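Local coordinates for inorganic pyrophosphatase (Helicobacter pylori, PDB 2BQX), which catalyses the magnesium-dependent hydrolysis of inorganic pyrophosphate to two phosphate ions and works as a homohexamer, at the interface of chains A and B. Numbering follows the deposited sequence. Chains: chain A/B, Inorganic pyrophosphatase.

Contact 1: the interface of chains A and B. Residues chain A 45-48, 139, 142-143; chain B 131-132, 135.
B:His135 meets A:Asp142 and A:Leu143 where helix 127-139 of one subunit packs against loops of its neighbour in this hexameric family I (soluble) pyrophosphatase. The imidazole carries the contact through both ring nitrogens. NE2 of B:His135 donates to the carboxylate OD2 of A:Asp142 at 3.0 Å, and OD2 lies in the ring plane. The bond is moderately straight, with 151° at the hydrogen; the donor approaches the anti side of the carboxylate, a little out of its plane. Ring and carboxylate planes stand 74° apart, an edge-on meeting, and the carboxylate might favour a positively charged ring. At the other edge ND1 of B:His135 reaches water 1 at 2.8 Å, also in the ring plane. Water 1 in turn contacts the backbone N of A:Ala47 at 2.7 Å and the carbonyl O of B:Lys132, so partners at two edges restrict rotation of the imidazole. CG of B:His135 is anti to its backbone N (chi1 174°), which carries the ring off the helix towards chain A. A:Leu143 buries 64 Å² by setting its branched end against the root of the histidine, CD1 lying 4.0 Å from CB of B:His135; its other methyl, CD2, reaches CB of B:Asp131. B:Lys132 contributes its aliphatic stem: the chain bends at chi3, CG passes beside the backbone of A:Ala47, and CE comes to 3.3 Å from the carbonyl O of A:Tyr45.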
ATOM      1  N   TYR A  45     -11.807   7.929 -14.941  1.00 19.32           N
ATOM      2  CA  TYR A  45     -11.042   8.417 -16.087  1.00 20.14           C
ATOM      3  C   TYR A  45      -9.955   9.392 -15.651  1.00 20.46           C
ATOM      4  O   TYR A  45      -8.920   9.505 -16.300  1.00 22.04           O
ATOM      5  CB  TYR A  45     -11.958   9.144 -17.071  1.00 20.94           C
ATOM      6  CG  TYR A  45     -12.812   8.259 -17.959  1.00 21.98           C
ATOM      7  CD1 TYR A  45     -13.383   7.080 -17.480  1.00 23.08           C
ATOM      8  CD2 TYR A  45     -13.105   8.649 -19.266  1.00 23.63           C
ATOM      9  CE1 TYR A  45     -14.234   6.311 -18.291  1.00 24.76           C
ATOM     10  CE2 TYR A  45     -13.949   7.901 -20.079  1.00 24.74           C
ATOM     11  CZ  TYR A  45     -14.510   6.734 -19.585  1.00 25.83           C
ATOM     12  OH  TYR A  45     -15.357   6.000 -20.389  1.00 27.93           O
ATOM     13  N   GLY A  46     -10.206  10.099 -14.554  1.00 19.92           N
ATOM     14  CA  GLY A  46      -9.249  11.073 -14.075  1.00 18.57           C
ATOM     15  C   GLY A  46      -8.372  10.598 -12.941  1.00 19.55           C
ATOM     16  O   GLY A  46      -8.561   9.507 -12.395  1.00 17.84           O
ATOM     17  N   ALA A  47      -7.403  11.438 -12.591  1.00 18.99           N
ATOM     18  CA  ALA A  47      -6.463  11.147 -11.513  1.00 19.71           C
ATOM     19  C   ALA A  47      -7.153  11.514 -10.208  1.00 19.46           C
ATOM     20  O   ALA A  47      -6.791  12.488  -9.552  1.00 19.59           O
ATOM     21  CB  ALA A  47      -5.199  11.977 -11.703  1.00 18.92           C
ATOM     22  N   GLN A  48      -8.153  10.720  -9.844  1.00 18.86           N
ATOM     23  CA  GLN A  48      -8.929  10.965  -8.640  1.00 19.44           C
ATOM     24  C   GLN A  48      -9.155   9.692  -7.843  1.00 19.59           C
ATOM     25  O   GLN A  48      -8.806   8.603  -8.285  1.00 19.69           O
ATOM     26  CB  GLN A  48     -10.284  11.571  -9.021  1.00 20.73           C
ATOM     27  CG  GLN A  48     -10.191  12.966  -9.624  1.00 22.10           C
ATOM     28  CD  GLN A  48     -11.492  13.409 -10.269  1.00 23.14           C
ATOM     29  OE1 GLN A  48     -11.818  13.005 -11.389  1.00 23.12           O
ATOM     30  NE2 GLN A  48     -12.247  14.237  -9.560  1.00 24.59           N
ATOM     31  N   THR A 139     -16.423  16.971 -10.430  1.00 23.40           N
ATOM     32  CA  THR A 139     -15.443  16.752 -11.496  1.00 22.73           C
ATOM     33  C   THR A 139     -15.096  15.326 -11.923  1.00 22.91           C
ATOM     34  O   THR A 139     -14.505  15.137 -12.985  1.00 24.43           O
ATOM     35  CB  THR A 139     -14.101  17.411 -11.127  1.00 23.09           C
ATOM     36  OG1 THR A 139     -13.549  16.756  -9.972  1.00 22.24           O
ATOM     37  CG2 THR A 139     -14.288  18.885 -10.829  1.00 21.82           C
ATOM     38  N   ASP A 142     -16.072  14.529 -15.428  1.00 25.14           N
ATOM     39  CA  ASP A 142     -15.723  15.505 -16.464  1.00 25.96           C
ATOM     40  C   ASP A 142     -15.277  14.824 -17.752  1.00 26.46           C
ATOM     41  O   ASP A 142     -15.766  15.149 -18.831  1.00 26.37           O
ATOM     42  CB  ASP A 142     -14.587  16.439 -16.015  1.00 26.28           C
ATOM     43  CG  ASP A 142     -15.027  17.494 -15.003  1.00 27.96           C
ATOM     44  OD1 ASP A 142     -16.244  17.759 -14.875  1.00 28.12           O
ATOM     45  OD2 ASP A 142     -14.129  18.072 -14.347  1.00 24.65           O
ATOM     46  N   LEU A 143     -14.347  13.880 -17.632  1.00 24.27           N
ATOM     47  CA  LEU A 143     -13.797  13.183 -18.793  1.00 24.17           C
ATOM     48  C   LEU A 143     -14.713  12.162 -19.455  1.00 24.73           C
ATOM     49  O   LEU A 143     -14.420  11.687 -20.545  1.00 23.87           O
ATOM     50  CB  LEU A 143     -12.476  12.505 -18.411  1.00 22.91           C
ATOM     51  CG  LEU A 143     -11.348  13.454 -17.987  1.00 25.35           C
ATOM     52  CD1 LEU A 143     -10.187  12.657 -17.415  1.00 23.68           C
ATOM     53  CD2 LEU A 143     -10.894  14.287 -19.178  1.00 25.63           C
TER
ATOM     54  N   ASP B 131      -5.382  13.244 -21.626  1.00 23.46           N
ATOM     55  CA  ASP B 131      -6.570  13.877 -21.066  1.00 24.77           C
ATOM     56  C   ASP B 131      -6.539  13.849 -19.541  1.00 21.98           C
ATOM     57  O   ASP B 131      -6.948  14.810 -18.893  1.00 20.81           O
ATOM     58  CB  ASP B 131      -7.845  13.177 -21.543  1.00 28.05           C
ATOM     59  CG  ASP B 131      -8.102  13.361 -23.028  1.00 31.92           C
ATOM     60  OD1 ASP B 131      -7.596  14.342 -23.609  1.00 33.34           O
ATOM     61  OD2 ASP B 131      -8.830  12.527 -23.604  1.00 35.84           O
ATOM     62  N   LYS B 132      -6.068  12.743 -18.969  1.00 20.55           N
ATOM     63  CA  LYS B 132      -6.006  12.621 -17.511  1.00 21.21           C
ATOM     64  C   LYS B 132      -5.039  13.650 -16.937  1.00 20.30           C
ATOM     65  O   LYS B 132      -5.318  14.289 -15.923  1.00 19.91           O
ATOM     66  CB  LYS B 132      -5.563  11.209 -17.091  1.00 20.56           C
ATOM     67  CG  LYS B 132      -5.396  11.044 -15.568  1.00 23.91           C
ATOM     68  CD  LYS B 132      -4.878   9.661 -15.165  1.00 25.87           C
ATOM     69  CE  LYS B 132      -5.900   8.560 -15.401  1.00 28.25           C
ATOM     70  NZ  LYS B 132      -5.418   7.218 -14.920  1.00 30.34           N
ATOM     71  N   HIS B 135      -6.573  17.210 -17.337  1.00 23.42           N
ATOM     72  CA  HIS B 135      -7.676  17.397 -16.408  1.00 22.38           C
ATOM     73  C   HIS B 135      -7.176  17.572 -14.970  1.00 21.10           C
ATOM     74  O   HIS B 135      -7.788  18.283 -14.167  1.00 21.53           O
ATOM     75  CB  HIS B 135      -8.634  16.207 -16.524  1.00 23.32           C
ATOM     76  CG  HIS B 135      -9.741  16.220 -15.520  1.00 23.21           C
ATOM     77  ND1 HIS B 135      -9.679  15.516 -14.337  1.00 23.97           N
ATOM     78  CD2 HIS B 135     -10.922  16.883 -15.502  1.00 22.70           C
ATOM     79  CE1 HIS B 135     -10.772  15.747 -13.632  1.00 23.63           C
ATOM     80  NE2 HIS B 135     -11.543  16.573 -14.317  1.00 22.76           N
TER
HETATM   81  O   HOH W   1      -7.419  13.850 -13.891  1.00 20.31           O

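Contact 2: the interface of chains A and B. Residues chain A 47-49; chain B 47-49.
A:Gln48 and B:Gln48 pair as an antiparallel beta bridge, in which the backbone N of A:Asn49 donates to the carbonyl O of B:Ala47 at 3.2 Å and the twin bond runs from N of B:Asn49 to O of A:Ala47. Both bonds are moderately straight at the hydrogen, but each donor sits above its carbonyl plane, 48° out of it, and so misses the lone-pair directions. Each loop segment thus gives one bond and takes one, though with tilted geometry. On the side chains, the two glutamines lie alongside each other and point the same way, their amide planes turned 67° apart. The contact between them is aliphatic: CG of A:Gln48 lies 3.9 Å from CG of B:Gln48, and each CG also passes near the Ala47 carbonyl oxygen opposite. Beyond CG the chains are extended, which carries the amides away from the bridge; NE2 of B:Gln48 meets water 4 at 2.7 Å, and that water also contacts O of A:Ala47, adding a second polar partner to this carbonyl. The asparagines instead slide past each other in opposite directions. Their CG atoms stand between the backbone N and the carbonyl carbon (chi1 34°), a placement that, as modelled, turns each amide towards the other chain. The two OD1 atoms then overlap impossibly for two acceptors, so the amide positions, and the water links that rest on them, are doubtful. As modelled, ND2 of A:Asn49 lies 3.2 Å from water 3, and ND2 of B:Asn49 is placed likewise towards water 2. Independently of the amides, water 3 lies 2.6 Å from the carbonyl O of B:Gln48, and water 2 sits in the same way at O of A:Gln48. By joining identical loop segments across a two-fold axis, through backbone bonds supplemented by water, the site ties two subunits together within the homohexamer.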
ATOM      1  N   ALA A  47      -7.403  11.438 -12.591  1.00 18.99           N
ATOM      2  CA  ALA A  47      -6.463  11.147 -11.513  1.00 19.71           C
ATOM      3  C   ALA A  47      -7.153  11.514 -10.208  1.00 19.46           C
ATOM      4  O   ALA A  47      -6.791  12.488  -9.552  1.00 19.59           O
ATOM      5  CB  ALA A  47      -5.199  11.977 -11.703  1.00 18.92           C
ATOM      6  N   GLN A  48      -8.153  10.720  -9.844  1.00 18.86           N
ATOM      7  CA  GLN A  48      -8.929  10.965  -8.640  1.00 19.44           C
ATOM      8  C   GLN A  48      -9.155   9.692  -7.843  1.00 19.59           C
ATOM      9  O   GLN A  48      -8.806   8.603  -8.285  1.00 19.69           O
ATOM     10  CB  GLN A  48     -10.284  11.571  -9.021  1.00 20.73           C
ATOM     11  CG  GLN A  48     -10.191  12.966  -9.624  1.00 22.10           C
ATOM     12  CD  GLN A  48     -11.492  13.409 -10.269  1.00 23.14           C
ATOM     13  OE1 GLN A  48     -11.818  13.005 -11.389  1.00 23.12           O
ATOM     14  NE2 GLN A  48     -12.247  14.237  -9.560  1.00 24.59           N
ATOM     15  N   ASN A  49      -9.732   9.841  -6.658  1.00 20.13           N
ATOM     16  CA  ASN A  49     -10.019   8.699  -5.812  1.00 23.17           C
ATOM     17  C   ASN A  49     -11.214   9.035  -4.943  1.00 21.62           C
ATOM     18  O   ASN A  49     -11.383  10.186  -4.539  1.00 22.40           O
ATOM     19  CB  ASN A  49      -8.798   8.344  -4.959  1.00 28.04           C
ATOM     20  CG  ASN A  49      -7.986   9.560  -4.553  1.00 32.31           C
ATOM     21  OD1 ASN A  49      -7.197  10.102  -5.341  1.00 35.04           O
ATOM     22  ND2 ASN A  49      -8.175   9.998  -3.318  1.00 36.36           N
TER
ATOM     23  N   ALA B  47      -9.713  15.356  -3.744  1.00 18.99           N
ATOM     24  CA  ALA B  47      -9.541  13.908  -3.761  1.00 19.71           C
ATOM     25  C   ALA B  47      -8.860  13.554  -5.074  1.00 19.46           C
ATOM     26  O   ALA B  47      -9.467  12.965  -5.965  1.00 19.59           O
ATOM     27  CB  ALA B  47     -10.904  13.233  -3.666  1.00 18.92           C
ATOM     28  N   GLN B  48      -7.589  13.924  -5.180  1.00 18.86           N
ATOM     29  CA  GLN B  48      -6.818  13.687  -6.389  1.00 19.44           C
ATOM     30  C   GLN B  48      -5.433  13.144  -6.079  1.00 19.59           C
ATOM     31  O   GLN B  48      -5.033  13.063  -4.924  1.00 19.69           O
ATOM     32  CB  GLN B  48      -6.686  14.995  -7.174  1.00 20.73           C
ATOM     33  CG  GLN B  48      -8.001  15.514  -7.739  1.00 22.10           C
ATOM     34  CD  GLN B  48      -7.897  16.945  -8.236  1.00 23.14           C
ATOM     35  OE1 GLN B  48      -7.921  17.896  -7.450  1.00 23.12           O
ATOM     36  NE2 GLN B  48      -7.772  17.104  -9.546  1.00 24.59           N
ATOM     37  N   ASN B  49      -4.709  12.766  -7.124  1.00 20.13           N
ATOM     38  CA  ASN B  49      -3.363  12.251  -6.960  1.00 23.17           C
ATOM     39  C   ASN B  49      -2.577  12.555  -8.218  1.00 21.62           C
ATOM     40  O   ASN B  49      -3.135  12.542  -9.316  1.00 22.40           O
ATOM     41  CB  ASN B  49      -3.396  10.746  -6.679  1.00 28.04           C
ATOM     42  CG  ASN B  49      -4.531  10.035  -7.393  1.00 32.31           C
ATOM     43  OD1 ASN B  49      -5.693  10.076  -6.960  1.00 35.04           O
ATOM     44  ND2 ASN B  49      -4.203   9.379  -8.495  1.00 36.36           N
TER
HETATM   45  O   HOH W   2      -6.705   7.669  -9.400  1.00 25.36           O
HETATM   46  O   HOH W   3      -5.989  12.203  -2.714  1.00 25.36           O
HETATM   47  O   HOH W   4      -7.421  14.912 -11.127  1.00 27.67           O

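Contacts 1 and 2 are neighbouring parts of one two-fold symmetric interface, the centres of their C-alpha atoms about 9 Å apart. A:Ala47 and A:Gln48 belong to both, so one short loop segment serves the helix 127-139 of chain B in contact 1 and its own symmetry mate in contact 2. Contact 2 contains both halves of its pairing, whereas contact 1 recurs with the chains exchanged; the shared loop thus links contact 1 and its twin through the centre. This continuity suggests that the loop and helix positions are coupled across the subunit pair within the hexamer.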